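Local coordinates for E1 (Kluyveromyces marxianus, PDB 3VX6), which is an E1-like enzyme that activates the ubiquitin-like proteins ATG12 and ATG8 for conjugation in autophagy and cytoplasm-to-vacuole transport, at residues Val199-Phe204 / Lys216-Val221. Sequence-based numbering, arbitrary orientation.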
loop_
_atom_site.group_PDB
_atom_site.type_symbol
_atom_site.label_atom_id
_atom_site.label_comp_id
_atom_site.label_asym_id
_atom_site.label_seq_id
_atom_site.Cartn_x
_atom_site.Cartn_y
_atom_site.Cartn_z
ATOM N N VAL A 199 -5.541 16.375 1.244
ATOM C CA VAL A 199 -4.469 15.406 1.327
ATOM C C VAL A 199 -3.957 15.124 -0.072
ATOM O O VAL A 199 -4.742 14.903 -0.986
ATOM C CB VAL A 199 -4.984 14.095 1.935
ATOM C CG1 VAL A 199 -3.952 12.971 1.747
ATOM C CG2 VAL A 199 -5.295 14.319 3.404
ATOM N N VAL A 200 -2.640 15.140 -0.242
ATOM C CA VAL A 200 -2.041 14.866 -1.543
ATOM C C VAL A 200 -1.416 13.477 -1.481
ATOM O O VAL A 200 -0.668 13.151 -0.559
ATOM C CB VAL A 200 -1.000 15.949 -1.924
ATOM C CG1 VAL A 200 -1.693 17.281 -2.044
ATOM C CG2 VAL A 200 0.080 16.047 -0.877
ATOM N N PHE A 201 -1.744 12.656 -2.469
ATOM C CA PHE A 201 -1.287 11.279 -2.514
ATOM C C PHE A 201 -0.653 10.905 -3.853
ATOM O O PHE A 201 -1.234 11.135 -4.914
ATOM C CB PHE A 201 -2.501 10.382 -2.218
ATOM C CG PHE A 201 -2.272 8.911 -2.433
ATOM C CD1 PHE A 201 -3.252 8.139 -3.058
ATOM C CD2 PHE A 201 -1.121 8.285 -1.985
ATOM C CE1 PHE A 201 -3.086 6.782 -3.228
ATOM C CE2 PHE A 201 -0.948 6.919 -2.153
ATOM C CZ PHE A 201 -1.925 6.170 -2.772
ATOM N N LYS A 202 0.561 10.362 -3.800
ATOM C CA LYS A 202 1.224 9.909 -5.012
ATOM C C LYS A 202 0.593 8.540 -5.212
ATOM O O LYS A 202 1.041 7.526 -4.679
ATOM C CB LYS A 202 2.733 9.823 -4.804
ATOM C CG LYS A 202 3.400 11.184 -4.969
ATOM C CD LYS A 202 4.603 11.402 -4.050
ATOM C CE LYS A 202 5.207 12.772 -4.312
ATOM N NZ LYS A 202 6.427 13.038 -3.512
ATOM N N ASP A 203 -0.499 8.555 -5.962
ATOM C CA ASP A 203 -1.298 7.380 -6.257
ATOM C C ASP A 203 -0.536 6.153 -6.766
ATOM O O ASP A 203 0.421 6.264 -7.538
ATOM C CB ASP A 203 -2.372 7.782 -7.254
ATOM C CG ASP A 203 -3.589 6.904 -7.184
ATOM O OD1 ASP A 203 -4.528 7.172 -7.958
ATOM O OD2 ASP A 203 -3.617 5.955 -6.371
ATOM N N PHE A 204 -0.971 4.980 -6.320
ATOM C CA PHE A 204 -0.366 3.724 -6.739
ATOM C C PHE A 204 -1.108 3.203 -7.933
ATOM O O PHE A 204 -0.955 2.059 -8.332
ATOM C CB PHE A 204 -0.424 2.694 -5.622
ATOM C CG PHE A 204 0.480 3.001 -4.483
ATOM C CD1 PHE A 204 1.379 4.056 -4.564
ATOM C CD2 PHE A 204 0.443 2.237 -3.335
ATOM C CE1 PHE A 204 2.226 4.345 -3.514
ATOM C CE2 PHE A 204 1.284 2.510 -2.279
ATOM C CZ PHE A 204 2.181 3.570 -2.365
ATOM N N LYS A 216 -8.532 4.085 0.542
ATOM C CA LYS A 216 -9.506 3.857 1.588
ATOM C C LYS A 216 -8.895 4.107 2.931
ATOM O O LYS A 216 -9.560 4.579 3.846
ATOM C CB LYS A 216 -9.996 2.426 1.525
ATOM C CG LYS A 216 -10.930 2.120 0.355
ATOM C CD LYS A 216 -11.369 0.648 0.381
ATOM C CE LYS A 216 -12.304 0.347 -0.770
ATOM N NZ LYS A 216 -12.039 -1.087 -1.132
ATOM N N ASN A 217 -7.636 3.711 3.039
ATOM C CA ASN A 217 -6.853 3.917 4.240
ATOM C C ASN A 217 -6.923 5.419 4.563
ATOM O O ASN A 217 -7.423 5.818 5.615
ATOM C CB ASN A 217 -5.404 3.493 3.971
ATOM C CG ASN A 217 -5.295 2.045 3.527
ATOM O OD1 ASN A 217 -6.284 1.437 3.105
ATOM N ND2 ASN A 217 -4.097 1.488 3.618
ATOM N N ILE A 218 -6.446 6.249 3.637
ATOM C CA ILE A 218 -6.459 7.693 3.842
ATOM C C ILE A 218 -7.840 8.139 4.313
ATOM O O ILE A 218 -7.980 8.748 5.382
ATOM C CB ILE A 218 -6.084 8.447 2.544
ATOM C CG1 ILE A 218 -4.685 8.004 2.077
ATOM C CG2 ILE A 218 -6.167 9.953 2.779
ATOM C CD1 ILE A 218 -4.290 8.484 0.692
ATOM N N LEU A 219 -8.858 7.804 3.532
ATOM C CA LEU A 219 -10.220 8.164 3.889
ATOM C C LEU A 219 -10.595 7.703 5.283
ATOM O O LEU A 219 -11.021 8.488 6.112
ATOM C CB LEU A 219 -11.197 7.574 2.886
ATOM C CG LEU A 219 -11.030 8.228 1.527
ATOM C CD1 LEU A 219 -11.755 7.431 0.465
ATOM C CD2 LEU A 219 -11.553 9.651 1.614
ATOM N N THR A 220 -10.431 6.420 5.545
ATOM C CA THR A 220 -10.785 5.889 6.844
ATOM C C THR A 220 -10.069 6.626 7.982
ATOM O O THR A 220 -10.672 6.975 9.000
ATOM C CB THR A 220 -10.466 4.385 6.895
ATOM O OG1 THR A 220 -11.268 3.704 5.926
ATOM C CG2 THR A 220 -10.749 3.817 8.271
ATOM N N VAL A 221 -8.781 6.878 7.820
ATOM C CA VAL A 221 -8.072 7.550 8.889
ATOM C C VAL A 221 -8.463 9.013 9.009
ATOM O O VAL A 221 -8.852 9.492 10.069
ATOM C CB VAL A 221 -6.572 7.448 8.695
ATOM C CG1 VAL A 221 -5.878 8.239 9.776
ATOM C CG2 VAL A 221 -6.155 5.983 8.720
#
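Strand residues V199 and F201 face helix residue I218, with the backbones nearest at V199 and I218, whose CA atoms are 8.4 Å apart. No hydrogen bond joins the two segments, and the contact is wholly apolar and buried. I218 divides its two branches between the two strand residues. I218 CG2 meets V199 CG1 at 3.9 Å. The longer branch reaches on to F201: CD1 lies over one face of the ring in a CH-pi contact, 4.1 Å from the centroid and 24° off the ring normal. I218 CD1 is offset toward the rim and comes nearest F201 CG, at 3.7 Å. The extended end of I218 (chi2 170°) carries CD1 out to this ring. D203 CA, two residues further along the chain, lies over the opposite face of the F201 ring. The ring is thus sandwiched between I218 CD1 of the helix and D203 CA of its own chain. V200 points away from the helix. In the helix, K216 O accepts hydrogen bonds from both T220 N and T220 OG1, the hydroxyl lying above the carbonyl plane. I177 and I233 also touch I218, from the strands that flank 198-202. D203 OD1 forms a salt bridge with R237. The contact joins the first strand and the helix of a beta-alpha-beta unit, strand 198-202, helix 215-225 and parallel strand 231-236, with the helix packed on one face of the mixed sheet.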